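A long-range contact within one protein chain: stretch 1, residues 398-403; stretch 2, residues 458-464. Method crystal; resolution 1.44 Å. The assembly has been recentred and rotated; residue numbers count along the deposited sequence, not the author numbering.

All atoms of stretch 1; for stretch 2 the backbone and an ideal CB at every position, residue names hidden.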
ATOM      1  N   ALA A 398       2.446  13.957  21.150  1.00  3.66           N
ATOM      2  CA  ALA A 398       1.421  13.302  20.339  1.00  3.95           C
ATOM      3  C   ALA A 398       1.014  14.242  19.205  1.00  4.58           C
ATOM      4  O   ALA A 398       1.214  15.467  19.325  1.00  5.59           O
ATOM      5  CB  ALA A 398       0.219  12.970  21.204  1.00  4.07           C
ATOM      6  N   GLY A 399       0.516  13.696  18.107  1.00  4.66           N
ATOM      7  CA  GLY A 399       0.037  14.565  17.027  1.00  4.80           C
ATOM      8  C   GLY A 399      -0.186  13.954  15.673  1.00  4.78           C
ATOM      9  O   GLY A 399      -0.302  12.740  15.529  1.00  4.33           O
ATOM     10  N   ALA A 400      -0.218  14.834  14.681  1.00  4.58           N
ATOM     11  CA  ALA A 400      -0.498  14.468  13.319  1.00  4.27           C
ATOM     12  C   ALA A 400       0.769  14.642  12.483  1.00  4.27           C
ATOM     13  O   ALA A 400       1.327  15.736  12.396  1.00  4.64           O
ATOM     14  CB  ALA A 400      -1.657  15.301  12.759  1.00  4.62           C
ATOM     15  N   VAL A 401       1.246  13.537  11.924  1.00  4.12           N
ATOM     16  CA  VAL A 401       2.485  13.500  11.214  1.00  4.06           C
ATOM     17  C   VAL A 401       2.289  13.247   9.723  1.00  4.34           C
ATOM     18  O   VAL A 401       1.431  12.444   9.289  1.00  4.86           O
ATOM     19  CB  VAL A 401       3.450  12.464  11.863  1.00  4.05           C
ATOM     20  CG1 VAL A 401       2.807  11.041  11.905  1.00  4.03           C
ATOM     21  CG2 VAL A 401       4.836  12.452  11.173  1.00  4.06           C
ATOM     22  N   LEU A 402       3.082  13.978   8.943  1.00  4.68           N
ATOM     23  CA  LEU A 402       3.291  13.714   7.527  1.00  4.50           C
ATOM     24  C   LEU A 402       4.460  12.731   7.522  1.00  5.08           C
ATOM     25  O   LEU A 402       5.624  13.130   7.740  1.00  5.43           O
ATOM     26  CB  LEU A 402       3.646  15.014   6.810  1.00  5.18           C
ATOM     27  CG  LEU A 402       3.874  14.718   5.329  1.00  5.11           C
ATOM     28  CD1 LEU A 402       2.564  14.512   4.582  1.00  5.01           C
ATOM     29  CD2 LEU A 402       4.639  15.830   4.664  1.00  6.84           C
ATOM     30  N   PHE A 403       4.138  11.439   7.363  1.00  4.96           N
ATOM     31  CA  PHE A 403       5.070  10.385   7.730  1.00  5.36           C
ATOM     32  C   PHE A 403       5.763   9.756   6.533  1.00  5.58           C
ATOM     33  O   PHE A 403       5.129   9.279   5.611  1.00  6.20           O
ATOM     34  CB  PHE A 403       4.341   9.290   8.554  1.00  5.20           C
ATOM     35  CG  PHE A 403       5.282   8.295   9.181  1.00  6.40           C
ATOM     36  CD1 PHE A 403       5.982   8.605  10.361  1.00  8.89           C
ATOM     37  CD2 PHE A 403       5.486   7.048   8.594  1.00  7.28           C
ATOM     38  CE1 PHE A 403       6.876   7.679  10.918  1.00  9.15           C
ATOM     39  CE2 PHE A 403       6.382   6.127   9.146  1.00  8.29           C
ATOM     40  CZ  PHE A 403       7.072   6.439  10.311  1.00  9.38           C
ATOM     41  N   UNK A 458      -7.997  19.957  17.077  1.00  7.21           N
ATOM     42  CA  UNK A 458      -8.051  19.488  15.713  1.00  7.26           C
ATOM     43  C   UNK A 458      -6.759  19.835  15.059  1.00  7.12           C
ATOM     44  O   UNK A 458      -6.287  20.986  15.139  1.00  8.18           O
ATOM     45  CB  UNK A 458      -9.236  20.082  14.949  1.00  7.26           C
ATOM     46  N   UNK A 459      -6.167  18.839  14.431  1.00  6.82           N
ATOM     47  CA  UNK A 459      -4.867  18.964  13.808  1.00  6.31           C
ATOM     48  C   UNK A 459      -4.985  18.644  12.324  1.00  6.75           C
ATOM     49  O   UNK A 459      -5.428  17.542  11.950  1.00  7.41           O
ATOM     50  CB  UNK A 459      -3.847  18.047  14.486  1.00  6.31           C
ATOM     51  N   UNK A 460      -4.516  19.567  11.500  1.00  6.30           N
ATOM     52  CA  UNK A 460      -4.718  19.505  10.064  1.00  6.13           C
ATOM     53  C   UNK A 460      -3.433  19.546   9.261  1.00  5.73           C
ATOM     54  O   UNK A 460      -2.582  20.398   9.490  1.00  6.88           O
ATOM     55  CB  UNK A 460      -5.623  20.658   9.625  1.00  6.13           C
ATOM     56  N   UNK A 461      -3.324  18.633   8.301  1.00  5.37           N
ATOM     57  CA  UNK A 461      -2.155  18.541   7.416  1.00  5.26           C
ATOM     58  C   UNK A 461      -2.640  18.745   5.979  1.00  5.51           C
ATOM     59  O   UNK A 461      -3.435  17.938   5.465  1.00  6.28           O
ATOM     60  CB  UNK A 461      -1.437  17.199   7.572  1.00  5.26           C
ATOM     61  N   UNK A 462      -2.163  19.785   5.308  1.00  6.29           N
ATOM     62  CA  UNK A 462      -2.559  20.007   3.887  1.00  7.03           C
ATOM     63  C   UNK A 462      -1.364  19.581   3.043  1.00  6.89           C
ATOM     64  O   UNK A 462      -0.359  20.295   2.975  1.00  7.39           O
ATOM     65  CB  UNK A 462      -2.945  21.461   3.609  1.00  7.03           C
ATOM     66  N   UNK A 463      -1.482  18.423   2.396  1.00  7.17           N
ATOM     67  CA  UNK A 463      -0.384  17.847   1.634  1.00  6.89           C
ATOM     68  C   UNK A 463      -0.549  17.969   0.135  1.00  7.41           C
ATOM     69  O   UNK A 463      -1.589  17.682  -0.419  1.00  8.57           O
ATOM     70  CB  UNK A 463      -0.223  16.371   2.002  1.00  6.89           C
ATOM     71  N   UNK A 464       0.518  18.347  -0.534  1.00  7.11           N
ATOM     72  CA  UNK A 464       0.515  18.355  -1.988  1.00  6.90           C
ATOM     73  C   UNK A 464       1.386  17.202  -2.456  1.00  6.76           C
ATOM     74  O   UNK A 464       2.609  17.188  -2.187  1.00  7.19           O
ATOM     75  CB  UNK A 464       1.010  19.691  -2.546  1.00  6.90           C
TER

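The two stretches are strands running nearly parallel, with 10° between their N-to-C directions and a closest axial approach of 7.3 Å. No hydrogen bond joins them; the contact is made by side chains of stretch 2 packing on side chains and backbone of stretch 1. What can be read from stretch 2 is an alternation: 459, 461 and 463 send CA-to-CB toward stretch 1, and the positions between them do not.

At position 458 the ideal CB has no atom of stretch 1 within 5.5 Å. Stretch 1 sets no limit on size or polarity here, and with ordinary strand angles (-114/130) almost any residue would suit. It is Trp458, in the m rotamer; its nearest side-chain approach to stretch 1 is CB, 9.2 Å from Ala400 CB.

Position 459 is the tightest at the level of the backbone. Its CA lies 6.3 Å from the CA of Ala400, and its ideal CB is 3.9 Å from Ala400 CB. That methyl offers neither charge nor hydrogen-bonding group, so an apolar residue is favoured; the bare CA of Gly399 leaves room beside it, so valine, leucine, isoleucine or methionine could all be considered. The deposited residue is Leu459, with chi1 m and chi2 t. Its CB rests 3.9 Å from Ala400 CB, while its CD1 reaches 3.8 Å from Gly399 CA. A CB on Gly399 would lie 4.0 Å from Leu459 CD1, but the glycine is already called for by its own backbone angles (164/-161), which would jam a CB against the preceding carbonyl.

Position 460 points away from stretch 1, so its identity cannot be inferred from this contact. Arg460 occupies it, and its partner lies two residues on, at 462.

Position 461 points toward stretch 1, yet its ideal CB has nothing there within 5.5 Å. With CA 7.3 Å from the CA of Leu402, there is a gap that a small residue would leave unfilled; leucine, isoleucine or methionine could bridge it. Ile461, with chi1 m and chi2 t, extends CD1 across. This methyl lies 3.9 Å from Ala400 CB, 3.5 Å from Val401 O and 3.8 Å from Leu402 N, thus packing against backbone as well as side chain. Its CG2 lies 4.3 Å from Leu402 CD1. Ile461 has the largest area covered by the other stretch, 79 Å².

Position 462 is out of reach of stretch 1, and a polar or charged residue would be as acceptable as any other. Asp462 forms a salt bridge with Arg460: NE of Arg460 donates to OD1 of Asp462 at 2.9 Å, and NH2 of Arg460 to OD2 of Asp462 at 2.8 Å, both nearly linear.

At position 463 the ideal CB is already 4.2 Å from Leu402 CD1, so even a small apolar side chain makes contact. Ala463 does so, its CB 4.3 Å from Leu402 CD1.

Position 464 is again out of reach and unconstrained; Asp464 makes no contact with stretch 1.

Stretch 2 458-464: WLRIDAD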
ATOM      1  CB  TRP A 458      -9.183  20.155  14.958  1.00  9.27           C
ATOM      2  CG  TRP A 458     -10.553  19.925  15.557  1.00 10.97           C
ATOM      3  CD1 TRP A 458     -11.002  20.235  16.851  1.00 11.79           C
ATOM      4  CD2 TRP A 458     -11.742  19.412  14.854  1.00 12.40           C
ATOM      5  NE1 TRP A 458     -12.335  19.903  16.992  1.00 13.64           N
ATOM      6  CE2 TRP A 458     -12.834  19.406  15.833  1.00 14.00           C
ATOM      7  CE3 TRP A 458     -11.989  18.940  13.565  1.00 14.46           C
ATOM      8  CZ2 TRP A 458     -14.114  18.964  15.509  1.00 14.83           C
ATOM      9  CZ3 TRP A 458     -13.278  18.492  13.254  1.00 15.94           C
ATOM     10  CH2 TRP A 458     -14.315  18.503  14.208  1.00 16.11           C
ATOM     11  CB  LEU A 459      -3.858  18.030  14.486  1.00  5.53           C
ATOM     12  CG  LEU A 459      -3.583  18.336  15.965  1.00  5.48           C
ATOM     13  CD1 LEU A 459      -2.648  17.276  16.556  1.00  6.02           C
ATOM     14  CD2 LEU A 459      -3.028  19.766  16.154  1.00  6.38           C
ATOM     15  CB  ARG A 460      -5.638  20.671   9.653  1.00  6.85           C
ATOM     16  CG  ARG A 460      -5.857  20.882   8.150  1.00  7.03           C
ATOM     17  CD  ARG A 460      -6.945  21.913   7.871  1.00  9.29           C
ATOM     18  NE  ARG A 460      -6.579  22.670   6.677  1.00 10.95           N
ATOM     19  CZ  ARG A 460      -7.024  23.890   6.395  1.00 15.15           C
ATOM     20  NH1 ARG A 460      -7.915  24.472   7.185  1.00 19.21           N
ATOM     21  NH2 ARG A 460      -6.604  24.506   5.298  1.00 20.05           N
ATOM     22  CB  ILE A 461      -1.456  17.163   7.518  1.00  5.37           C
ATOM     23  CG1 ILE A 461      -0.954  16.847   8.940  1.00  5.98           C
ATOM     24  CG2 ILE A 461      -0.285  17.062   6.544  1.00  6.14           C
ATOM     25  CD1 ILE A 461      -0.433  15.431   9.100  1.00  6.33           C
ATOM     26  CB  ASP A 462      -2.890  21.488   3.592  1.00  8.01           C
ATOM     27  CG  ASP A 462      -4.236  21.934   4.138  1.00  9.72           C
ATOM     28  OD1 ASP A 462      -4.827  21.191   4.953  1.00 10.38           O
ATOM     29  OD2 ASP A 462      -4.686  23.060   3.767  1.00 13.83           O
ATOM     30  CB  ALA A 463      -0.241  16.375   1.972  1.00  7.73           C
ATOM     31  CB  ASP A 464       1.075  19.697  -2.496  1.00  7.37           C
ATOM     32  CG  ASP A 464       1.062  19.805  -4.026  1.00  8.45           C
ATOM     33  OD1 ASP A 464       0.531  18.890  -4.667  1.00 10.22           O
ATOM     34  OD2 ASP A 464       1.581  20.790  -4.585  1.00 11.41           O
TER
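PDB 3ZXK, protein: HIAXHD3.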